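Local structure of beta-galactosidase (Marinomonas sp. ef1, 6Y2K) at residues L336-A341 / V349-W354; Y31-E36 / I312-P317; A173-W178 / S184-S189. The protein probably hydrolyses terminal beta-D-galactose residues from beta-galactosides such as lactose, working as a cold-active, hexameric enzyme of glycoside hydrolase family 42. All blocks are in the same frame, centred on the assembly; numbering follows the deposited sequence.

How the contacts relate
Contacts 1 and 2 belong to the same (beta/alpha)8 barrel, with centres 9 Å apart. Contact 1 packs helix 333-343 on the outside of strand 348-352. Contact 2 crosses the inside of the barrel, between strands 29-34 and 310-315. The two meet where strands 310-315 and 348-352 run side by side: Ser-350 N lies 2.7 Å from Ile-312 O, probably hydrogen-bonded. A glycerol, probably from crystallisation, lies about 4 Å from the Glu-314 side chain and may mark the sugar pocket. Contact 3 is remote within the chain, its nearest atoms about 34 Å from contact 2 and 38 Å from contact 1. Its loop meets Phe-37 and Ser-40 of another subunit, just after that subunit's segment 31-36.

Contact 1 of 3, residues L336-A341 / V349-W354; sequences LWTWEA and VSYFRW
Thr-338 on helix 333-343 meets Tyr-351 and Val-349 on strand 348-352. The Thr-338 and Tyr-351 side chains cross at about a right angle. Tyr-351 OH donates a hydrogen bond of 3.0 Å to Thr-338 OG1, which sits at the ring edge, near the ring plane. OG1 is beside its own backbone N (chi1 -54°), and there it also bonds to Val-334 O, one turn back in the helix. The hydroxyl thus links the tyrosine to the helix backbone. The Thr-338 methyl CG2 touches both partners: Tyr-351 OH at 3.7 Å and Val-349 CG1 at 4.0 Å. The other valine branch, Val-349 CG2, packs closely at 3.5 Å on Ala-341 CB. A valine in place of Thr-338 would probably leave the buried Tyr-351 hydroxyl without its acceptor.

The helix and strand segments run roughly antiparallel, at 148°, with axes 9.5 Å apart. This is the return step of a beta-alpha-beta unit: strand 310-315, helix 333-343, strand 348-352. Ala-341 also touches Ile-312 of strand 310-315. Thr-338 reaches Leu-3 of strand 2-6 on the other side of strand 348-352, and Val-385 of helix 377-395, the next helix along the chain.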
loop_
_atom_site.group_PDB
_atom_site.type_symbol
_atom_site.label_atom_id
_atom_site.label_comp_id
_atom_site.label_asym_id
_atom_site.label_seq_id
_atom_site.Cartn_x
_atom_site.Cartn_y
_atom_site.Cartn_z
ATOM N N LEU A 336 24.502 22.876 -18.270
ATOM C CA LEU A 336 24.839 22.156 -17.042
ATOM C C LEU A 336 25.926 21.117 -17.307
ATOM O O LEU A 336 26.941 21.091 -16.616
ATOM C CB LEU A 336 23.584 21.485 -16.451
ATOM C CG LEU A 336 23.559 20.993 -15.000
ATOM C CD1 LEU A 336 22.215 20.336 -14.745
ATOM C CD2 LEU A 336 24.664 20.017 -14.640
ATOM N N TRP A 337 25.696 20.267 -18.310
ATOM C CA TRP A 337 26.625 19.173 -18.621
ATOM C C TRP A 337 27.973 19.682 -19.105
ATOM O O TRP A 337 29.006 19.069 -18.828
ATOM C CB TRP A 337 26.029 18.218 -19.677
ATOM C CG TRP A 337 24.731 17.564 -19.288
ATOM C CD1 TRP A 337 24.370 17.127 -18.044
ATOM C CD2 TRP A 337 23.643 17.239 -20.161
ATOM N NE1 TRP A 337 23.114 16.565 -18.082
ATOM C CE2 TRP A 337 22.642 16.622 -19.369
ATOM C CE3 TRP A 337 23.406 17.422 -21.539
ATOM C CZ2 TRP A 337 21.424 16.178 -19.906
ATOM C CZ3 TRP A 337 22.195 16.982 -22.071
ATOM C CH2 TRP A 337 21.218 16.359 -21.252
ATOM N N THR A 338 27.956 20.799 -19.831
ATOM C CA THR A 338 29.181 21.405 -20.357
ATOM C C THR A 338 30.057 21.935 -19.224
ATOM O O THR A 338 31.239 21.579 -19.147
ATOM C CB THR A 338 28.862 22.510 -21.388
ATOM O OG1 THR A 338 28.001 21.987 -22.407
ATOM C CG2 THR A 338 30.136 23.047 -22.057
ATOM N N TRP A 339 29.489 22.772 -18.347
ATOM C CA TRP A 339 30.228 23.254 -17.167
ATOM C C TRP A 339 30.676 22.118 -16.273
ATOM O O TRP A 339 31.765 22.167 -15.712
ATOM C CB TRP A 339 29.424 24.264 -16.347
ATOM C CG TRP A 339 29.563 25.645 -16.865
ATOM C CD1 TRP A 339 28.594 26.416 -17.417
ATOM C CD2 TRP A 339 30.768 26.408 -16.914
ATOM N NE1 TRP A 339 29.112 27.635 -17.795
ATOM C CE2 TRP A 339 30.451 27.651 -17.503
ATOM C CE3 TRP A 339 32.084 26.167 -16.513
ATOM C CZ2 TRP A 339 31.406 28.651 -17.696
ATOM C CZ3 TRP A 339 33.042 27.167 -16.713
ATOM C CH2 TRP A 339 32.691 28.394 -17.288
ATOM N N GLU A 340 29.829 21.098 -16.143
ATOM C CA GLU A 340 30.175 19.894 -15.389
ATOM C C GLU A 340 31.498 19.338 -15.900
ATOM O O GLU A 340 32.441 19.162 -15.119
ATOM C CB GLU A 340 29.038 18.858 -15.505
ATOM C CG GLU A 340 29.274 17.497 -14.877
ATOM C CD GLU A 340 28.355 16.455 -15.500
ATOM O OE1 GLU A 340 28.779 15.839 -16.500
ATOM O OE2 GLU A 340 27.210 16.283 -15.020
ATOM N N ALA A 341 31.580 19.087 -17.207
ATOM C CA ALA A 341 32.816 18.546 -17.802
ATOM C C ALA A 341 34.024 19.458 -17.535
ATOM O O ALA A 341 35.099 18.971 -17.148
ATOM C CB ALA A 341 32.646 18.299 -19.289
ATOM N N VAL A 349 34.735 20.306 -24.803
ATOM C CA VAL A 349 33.436 19.632 -24.835
ATOM C C VAL A 349 32.859 19.768 -26.240
ATOM O O VAL A 349 32.559 20.881 -26.688
ATOM C CB VAL A 349 32.461 20.230 -23.800
ATOM C CG1 VAL A 349 31.038 19.707 -23.993
ATOM C CG2 VAL A 349 32.964 19.927 -22.395
ATOM N N SER A 350 32.709 18.635 -26.923
ATOM C CA SER A 350 32.230 18.596 -28.299
ATOM C C SER A 350 30.834 17.967 -28.354
ATOM O O SER A 350 30.621 16.883 -27.809
ATOM C CB SER A 350 33.246 17.845 -29.184
ATOM O OG SER A 350 32.701 17.456 -30.429
ATOM N N TYR A 351 29.899 18.649 -29.009
ATOM C CA TYR A 351 28.534 18.155 -29.131
ATOM C C TYR A 351 28.391 17.212 -30.321
ATOM O O TYR A 351 29.309 17.074 -31.129
ATOM C CB TYR A 351 27.551 19.320 -29.261
ATOM C CG TYR A 351 27.670 20.348 -28.159
ATOM C CD1 TYR A 351 27.109 20.123 -26.910
ATOM C CD2 TYR A 351 28.343 21.545 -28.369
ATOM C CE1 TYR A 351 27.215 21.060 -25.899
ATOM C CE2 TYR A 351 28.454 22.487 -27.365
ATOM C CZ TYR A 351 27.889 22.240 -26.132
ATOM O OH TYR A 351 27.997 23.176 -25.130
ATOM N N PHE A 352 27.234 16.568 -30.425
ATOM C CA PHE A 352 26.969 15.638 -31.516
ATOM C C PHE A 352 25.471 15.414 -31.697
ATOM O O PHE A 352 24.786 14.964 -30.778
ATOM C CB PHE A 352 27.674 14.304 -31.267
ATOM C CG PHE A 352 27.198 13.191 -32.157
ATOM C CD1 PHE A 352 25.956 12.611 -31.958
ATOM C CD2 PHE A 352 27.992 12.726 -33.192
ATOM C CE1 PHE A 352 25.515 11.588 -32.775
ATOM C CE2 PHE A 352 27.557 11.702 -34.012
ATOM C CZ PHE A 352 26.316 11.132 -33.804
ATOM N N ARG A 353 24.970 15.730 -32.886
ATOM C CA ARG A 353 25.809 16.259 -33.955
ATOM C C ARG A 353 25.493 17.726 -34.230
ATOM O O ARG A 353 24.697 18.343 -33.521
ATOM C CB ARG A 353 25.632 15.436 -35.232
ATOM C CG ARG A 353 24.280 14.752 -35.348
ATOM C CD ARG A 353 24.277 13.716 -36.461
ATOM N NE ARG A 353 24.446 14.327 -37.776
ATOM C CZ ARG A 353 24.534 13.641 -38.911
ATOM N NH1 ARG A 353 24.470 12.318 -38.896
ATOM N NH2 ARG A 353 24.687 14.280 -40.063
ATOM N N TRP A 354 26.121 18.279 -35.262
ATOM C CA TRP A 354 25.909 19.672 -35.632
ATOM C C TRP A 354 24.491 19.894 -36.147
ATOM O O TRP A 354 23.825 20.857 -35.766
ATOM C CB TRP A 354 26.927 20.107 -36.689
ATOM C CG TRP A 354 26.534 21.352 -37.422
ATOM C CD1 TRP A 354 26.128 21.444 -38.723
ATOM C CD2 TRP A 354 26.509 22.686 -36.900
ATOM N NE1 TRP A 354 25.854 22.752 -39.041
ATOM C CE2 TRP A 354 26.079 23.534 -37.939
ATOM C CE3 TRP A 354 26.809 23.245 -35.653
ATOM C CZ2 TRP A 354 25.941 24.910 -37.771
ATOM C CZ3 TRP A 354 26.671 24.611 -35.489
ATOM C CH2 TRP A 354 26.241 25.429 -36.542
#

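Contact 2 of 3, residues Y31-E36 / I312-P317; sequences YVRVGE and IMEQQP
Arg-33 reaches across the interior of the (beta/alpha)8 barrel to Met-313 and Glu-314. It stands on strand 29-34, the second of the barrel; its partners lie on strand 310-315, the seventh. The backbones stay separate, with the nearest CA atoms, those of Arg-33 and Met-313, 8.4 Å apart. Side chains alone bridge the gap.

The close part is around NH1. Arg-33 has CG anti to its backbone N (chi1 -169°) and its chain bends at chi3, which brings the guanidinium and CD across the Met-313 side chain at a slant. There Arg-33 NH1 is 3.5 Å from Met-313 CG, and Arg-33 CD is 3.9 Å from Met-313 SD. NH1 also forms a salt bridge of 3.2 Å to Glu-314 OE2, with an N-H...O angle of 157°. The oxygen lies at the guanidinium edge, in its plane, and receives the bond on its anti lone pair. The two planar groups are almost perpendicular, 89° apart.

The looser leg runs from Arg-33 NH2 to Glu-314 OE2, a weak bond of 3.5 Å. Glu-36 CD lies 3.6 Å above one guanidinium face, offset toward the rim. Arg-33, Glu-36 and Glu-314 form one salt-bridge network. Outside it, Gln-138 takes a bond from NH1, and Tyr-267 OH bonds to Glu-314 OE1. A bound glycerol lies near the Glu-314 side chain, consistent with a sugar pocket. Glu-314 is near the C-terminal end of the seventh strand, where clan GH-A glycosidases carry their nucleophile, so it is probably the nucleophile here, and Arg-33 probably helps to position it. On the Glu-36 side the attraction is between charges only: Arg-33 NH2 is 3.0 Å from Glu-36 OE2, but that oxygen is well out of the guanidinium plane and no N-H points at it.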
loop_
_atom_site.group_PDB
_atom_site.type_symbol
_atom_site.label_atom_id
_atom_site.label_comp_id
_atom_site.label_asym_id
_atom_site.label_seq_id
_atom_site.Cartn_x
_atom_site.Cartn_y
_atom_site.Cartn_z
ATOM N N TYR A 31 36.583 23.559 -32.294
ATOM C CA TYR A 31 37.022 22.262 -32.817
ATOM C C TYR A 31 35.872 21.553 -33.525
ATOM O O TYR A 31 34.724 21.642 -33.101
ATOM C CB TYR A 31 37.525 21.353 -31.695
ATOM C CG TYR A 31 38.898 21.692 -31.191
ATOM C CD1 TYR A 31 39.104 22.825 -30.411
ATOM C CD2 TYR A 31 39.992 20.877 -31.473
ATOM C CE1 TYR A 31 40.363 23.151 -29.938
ATOM C CE2 TYR A 31 41.259 21.187 -31.000
ATOM C CZ TYR A 31 41.439 22.330 -30.235
ATOM O OH TYR A 31 42.684 22.661 -29.750
ATOM N N VAL A 32 36.195 20.837 -34.600
ATOM C CA VAL A 32 35.198 20.118 -35.390
ATOM C C VAL A 32 35.726 18.733 -35.746
ATOM O O VAL A 32 36.826 18.619 -36.300
ATOM C CB VAL A 32 34.856 20.876 -36.690
ATOM C CG1 VAL A 32 33.763 20.147 -37.476
ATOM C CG2 VAL A 32 34.431 22.304 -36.378
ATOM N N ARG A 33 34.949 17.686 -35.443
ATOM C CA ARG A 33 35.326 16.324 -35.824
ATOM C C ARG A 33 34.648 15.933 -37.142
ATOM O O ARG A 33 33.462 16.192 -37.338
ATOM C CB ARG A 33 34.981 15.315 -34.727
ATOM C CG ARG A 33 35.588 13.940 -34.962
ATOM C CD ARG A 33 35.008 12.880 -34.043
ATOM N NE ARG A 33 33.583 12.669 -34.286
ATOM C CZ ARG A 33 32.802 11.858 -33.575
ATOM N NH1 ARG A 33 33.297 11.143 -32.564
ATOM N NH2 ARG A 33 31.512 11.759 -33.882
ATOM N N VAL A 34 35.421 15.338 -38.052
ATOM C CA VAL A 34 34.882 14.780 -39.300
ATOM C C VAL A 34 35.556 13.455 -39.678
ATOM O O VAL A 34 36.668 13.167 -39.230
ATOM C CB VAL A 34 35.029 15.759 -40.501
ATOM C CG1 VAL A 34 34.384 17.106 -40.192
ATOM C CG2 VAL A 34 36.484 15.936 -40.908
ATOM N N GLY A 35 34.861 12.659 -40.497
ATOM C CA GLY A 35 35.488 11.580 -41.278
ATOM C C GLY A 35 35.354 10.124 -40.841
ATOM O O GLY A 35 35.598 9.225 -41.656
ATOM N N GLU A 36 34.955 9.874 -39.594
ATOM C CA GLU A 36 35.007 8.503 -39.032
ATOM C C GLU A 36 34.023 7.481 -39.634
ATOM O O GLU A 36 34.214 6.278 -39.450
ATOM C CB GLU A 36 34.922 8.518 -37.486
ATOM C CG GLU A 36 33.528 8.605 -36.844
ATOM C CD GLU A 36 32.834 9.959 -36.968
ATOM O OE1 GLU A 36 33.357 10.897 -37.626
ATOM O OE2 GLU A 36 31.729 10.083 -36.393
ATOM N N ILE A 312 35.458 15.673 -23.869
ATOM C CA ILE A 312 34.186 15.027 -24.156
ATOM C C ILE A 312 34.036 15.158 -25.671
ATOM O O ILE A 312 33.825 16.256 -26.177
ATOM C CB ILE A 312 32.997 15.684 -23.410
ATOM C CG1 ILE A 312 32.949 15.234 -21.938
ATOM C CG2 ILE A 312 31.663 15.287 -24.054
ATOM C CD1 ILE A 312 34.176 15.535 -21.108
ATOM N N MET A 313 34.191 14.047 -26.392
ATOM C CA MET A 313 34.081 14.049 -27.851
ATOM C C MET A 313 32.638 14.170 -28.321
ATOM O O MET A 313 32.393 14.746 -29.373
ATOM C CB MET A 313 34.695 12.783 -28.446
ATOM C CG MET A 313 34.869 12.807 -29.956
ATOM S SD MET A 313 36.085 14.052 -30.460
ATOM C CE MET A 313 37.589 13.175 -30.086
ATOM N N GLU A 314 31.696 13.605 -27.561
ATOM C CA GLU A 314 30.270 13.636 -27.913
ATOM C C GLU A 314 29.425 13.981 -26.684
ATOM O O GLU A 314 29.355 13.198 -25.733
ATOM C CB GLU A 314 29.812 12.285 -28.488
ATOM C CG GLU A 314 30.580 11.791 -29.717
ATOM C CD GLU A 314 30.118 10.435 -30.220
ATOM O OE1 GLU A 314 29.059 9.961 -29.764
ATOM O OE2 GLU A 314 30.808 9.828 -31.083
ATOM N N GLN A 315 28.798 15.157 -26.703
ATOM C CA GLN A 315 27.914 15.601 -25.621
ATOM C C GLN A 315 26.474 15.662 -26.106
ATOM O O GLN A 315 26.188 16.280 -27.150
ATOM C CB GLN A 315 28.334 16.988 -25.121
ATOM C CG GLN A 315 27.535 17.510 -23.930
ATOM C CD GLN A 315 27.688 16.629 -22.698
ATOM O OE1 GLN A 315 28.792 16.481 -22.168
ATOM N NE2 GLN A 315 26.582 16.047 -22.235
ATOM N N GLN A 316 25.568 15.046 -25.344
ATOM C CA GLN A 316 24.138 15.091 -25.655
ATOM C C GLN A 316 23.664 16.541 -25.768
ATOM O O GLN A 316 23.918 17.312 -24.856
ATOM C CB GLN A 316 23.316 14.382 -24.574
ATOM C CG GLN A 316 21.834 14.292 -24.903
ATOM C CD GLN A 316 21.047 13.298 -24.053
ATOM O OE1 GLN A 316 21.590 12.619 -23.165
ATOM N NE2 GLN A 316 19.746 13.213 -24.324
ATOM N N PRO A 317 22.989 16.910 -26.879
ATOM C CA PRO A 317 22.456 18.262 -27.089
ATOM C C PRO A 317 20.930 18.372 -27.034
ATOM O O PRO A 317 20.385 19.483 -27.116
ATOM C CB PRO A 317 22.917 18.560 -28.518
ATOM C CG PRO A 317 22.709 17.245 -29.205
ATOM C CD PRO A 317 23.023 16.179 -28.167
#

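Contact 3 of 3, residues A173-W178 / S184-S189; sequences ALNKAW and SMDYRS
Asn-175 on helix 171-178 grips the backbone of Tyr-187 with both ends of its amide. Asn-175 ND2 donates to Tyr-187 O at 2.8 Å. This bond is nearly straight, at 165°, and lies in the planes of both the amide and the accepting carbonyl. Asn-175 OD1 accepts from Tyr-187 N at 3.1 Å. The N-H points almost directly at the oxygen, but it approaches OD1 side-on, with a C=O...donor angle of 108°, and the donor is tilted 29° from the carbonyl plane. Asp-186 closes in beside this pair, with OD1 3.6 Å from Asn-175 CB.

Next come the ring contacts. The Tyr-187 ring is nearly parallel to the Asn-175 amide, with Asn-175 OD1 3.6 Å from Tyr-187 CD2. Tyr-187 CE2 is 4.0 Å from Trp-178 CZ3, and the two side chains cross at about a right angle. Leu-174 CD2 sits 4.3 Å from Tyr-187 CD2. The same methyl lies 3.6 Å above the Trp-178 ring plane, over its centre. Met-185 O is placed over the centre of one face of the Tyr-187 ring.

A further layer positions these groups. Asn-180 ND2 gives a second bond to Asn-175 OD1. Trp-178 NE1 bonds to Asp-210, and its ring stacks with His-207. The loop also meets another subunit: Asp-186 OD2 bonds to Ser-40 of that chain, and Ser-184 OG to its Phe-37 and Ser-40.

The contact thus folds the loop after helix 171-178 back onto the helix, at a subunit interface of the hexamer. Donor and acceptor are matched at each end of the Asn-175 amide. A flipped amide would face N-H to N-H and oxygen to oxygen, so its orientation is probably fixed.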
loop_
_atom_site.group_PDB
_atom_site.type_symbol
_atom_site.label_atom_id
_atom_site.label_comp_id
_atom_site.label_asym_id
_atom_site.label_seq_id
_atom_site.Cartn_x
_atom_site.Cartn_y
_atom_site.Cartn_z
ATOM N N ALA A 173 51.812 -25.516 -17.725
ATOM C CA ALA A 173 51.726 -24.318 -16.895
ATOM C C ALA A 173 50.324 -23.708 -16.892
ATOM O O ALA A 173 49.850 -23.251 -15.847
ATOM C CB ALA A 173 52.750 -23.275 -17.336
ATOM N N LEU A 174 49.668 -23.710 -18.053
ATOM C CA LEU A 174 48.287 -23.241 -18.155
ATOM C C LEU A 174 47.341 -24.127 -17.329
ATOM O O LEU A 174 46.482 -23.598 -16.602
ATOM C CB LEU A 174 47.847 -23.181 -19.622
ATOM C CG LEU A 174 46.403 -22.746 -19.946
ATOM C CD1 LEU A 174 46.330 -22.125 -21.339
ATOM C CD2 LEU A 174 45.413 -23.908 -19.792
ATOM N N ASN A 175 47.492 -25.453 -17.436
ATOM C CA ASN A 175 46.630 -26.391 -16.697
ATOM C C ASN A 175 46.761 -26.197 -15.188
ATOM O O ASN A 175 45.767 -26.286 -14.458
ATOM C CB ASN A 175 46.921 -27.859 -17.057
ATOM C CG ASN A 175 46.407 -28.251 -18.435
ATOM O OD1 ASN A 175 45.341 -27.793 -18.892
ATOM N ND2 ASN A 175 47.149 -29.143 -19.099
ATOM N N LYS A 176 47.980 -25.902 -14.730
ATOM C CA LYS A 176 48.221 -25.635 -13.322
ATOM C C LYS A 176 47.593 -24.311 -12.876
ATOM O O LYS A 176 46.949 -24.250 -11.822
ATOM C CB LYS A 176 49.721 -25.630 -13.017
ATOM C CG LYS A 176 50.026 -25.726 -11.528
ATOM C CD LYS A 176 51.496 -25.464 -11.220
ATOM C CE LYS A 176 51.709 -25.297 -9.722
ATOM N NZ LYS A 176 53.152 -25.111 -9.405
ATOM N N ALA A 177 47.797 -23.264 -13.674
ATOM C CA ALA A 177 47.221 -21.941 -13.404
ATOM C C ALA A 177 45.679 -21.913 -13.398
ATOM O O ALA A 177 45.084 -21.227 -12.570
ATOM C CB ALA A 177 47.769 -20.923 -14.399
ATOM N N TRP A 178 45.053 -22.648 -14.317
ATOM C CA TRP A 178 43.581 -22.711 -14.428
ATOM C C TRP A 178 42.928 -23.736 -13.475
ATOM O O TRP A 178 41.701 -23.731 -13.304
ATOM C CB TRP A 178 43.172 -23.073 -15.868
ATOM C CG TRP A 178 43.377 -22.018 -16.911
ATOM C CD1 TRP A 178 44.178 -20.909 -16.834
ATOM C CD2 TRP A 178 42.793 -21.997 -18.219
ATOM N NE1 TRP A 178 44.100 -20.186 -18.004
ATOM C CE2 TRP A 178 43.265 -20.837 -18.872
ATOM C CE3 TRP A 178 41.896 -22.834 -18.894
ATOM C CZ2 TRP A 178 42.875 -20.500 -20.175
ATOM C CZ3 TRP A 178 41.516 -22.501 -20.197
ATOM C CH2 TRP A 178 42.009 -21.350 -20.821
ATOM N N SER A 184 38.021 -32.751 -15.040
ATOM C CA SER A 184 38.851 -33.287 -16.137
ATOM C C SER A 184 38.965 -32.334 -17.344
ATOM O O SER A 184 38.773 -32.724 -18.504
ATOM C CB SER A 184 38.327 -34.666 -16.551
ATOM O OG SER A 184 38.668 -35.659 -15.588
ATOM N N MET A 185 39.272 -31.075 -17.054
ATOM C CA MET A 185 39.406 -30.052 -18.100
ATOM C C MET A 185 40.796 -30.042 -18.781
ATOM O O MET A 185 40.985 -29.329 -19.776
ATOM C CB MET A 185 39.084 -28.661 -17.533
ATOM C CG MET A 185 37.592 -28.404 -17.296
ATOM S SD MET A 185 37.186 -26.722 -16.746
ATOM C CE MET A 185 37.892 -26.693 -15.099
ATOM N N ASP A 186 41.751 -30.814 -18.255
ATOM C CA ASP A 186 43.162 -30.768 -18.708
ATOM C C ASP A 186 43.333 -30.866 -20.225
ATOM O O ASP A 186 42.791 -31.774 -20.861
ATOM C CB ASP A 186 43.983 -31.890 -18.058
ATOM C CG ASP A 186 44.201 -31.680 -16.563
ATOM O OD1 ASP A 186 44.690 -30.590 -16.174
ATOM O OD2 ASP A 186 43.882 -32.620 -15.788
ATOM N N TYR A 187 44.090 -29.922 -20.782
ATOM C CA TYR A 187 44.443 -29.897 -22.207
ATOM C C TYR A 187 45.828 -30.495 -22.456
ATOM O O TYR A 187 46.767 -30.248 -21.695
ATOM C CB TYR A 187 44.400 -28.454 -22.733
ATOM C CG TYR A 187 43.063 -27.810 -22.458
ATOM C CD1 TYR A 187 41.953 -28.092 -23.257
ATOM C CD2 TYR A 187 42.891 -26.957 -21.376
ATOM C CE1 TYR A 187 40.719 -27.523 -22.999
ATOM C CE2 TYR A 187 41.658 -26.380 -21.111
ATOM C CZ TYR A 187 40.572 -26.672 -21.922
ATOM O OH TYR A 187 39.340 -26.111 -21.653
ATOM N N ARG A 188 45.937 -31.278 -23.528
ATOM C CA ARG A 188 47.217 -31.826 -23.984
ATOM C C ARG A 188 48.074 -30.791 -24.718
ATOM O O ARG A 188 49.295 -30.951 -24.818
ATOM C CB ARG A 188 46.985 -33.000 -24.935
ATOM C CG ARG A 188 46.254 -34.186 -24.330
ATOM C CD ARG A 188 46.340 -35.392 -25.258
ATOM N NE ARG A 188 45.791 -35.102 -26.585
ATOM C CZ ARG A 188 46.004 -35.831 -27.681
ATOM N NH1 ARG A 188 46.753 -36.932 -27.643
ATOM N NH2 ARG A 188 45.451 -35.462 -28.833
ATOM N N SER A 189 47.425 -29.765 -25.272
ATOM C CA SER A 189 48.097 -28.739 -26.055
ATOM C C SER A 189 47.226 -27.483 -26.116
ATOM O O SER A 189 46.023 -27.532 -25.839
ATOM C CB SER A 189 48.341 -29.249 -27.482
ATOM O OG SER A 189 47.104 -29.475 -28.169
#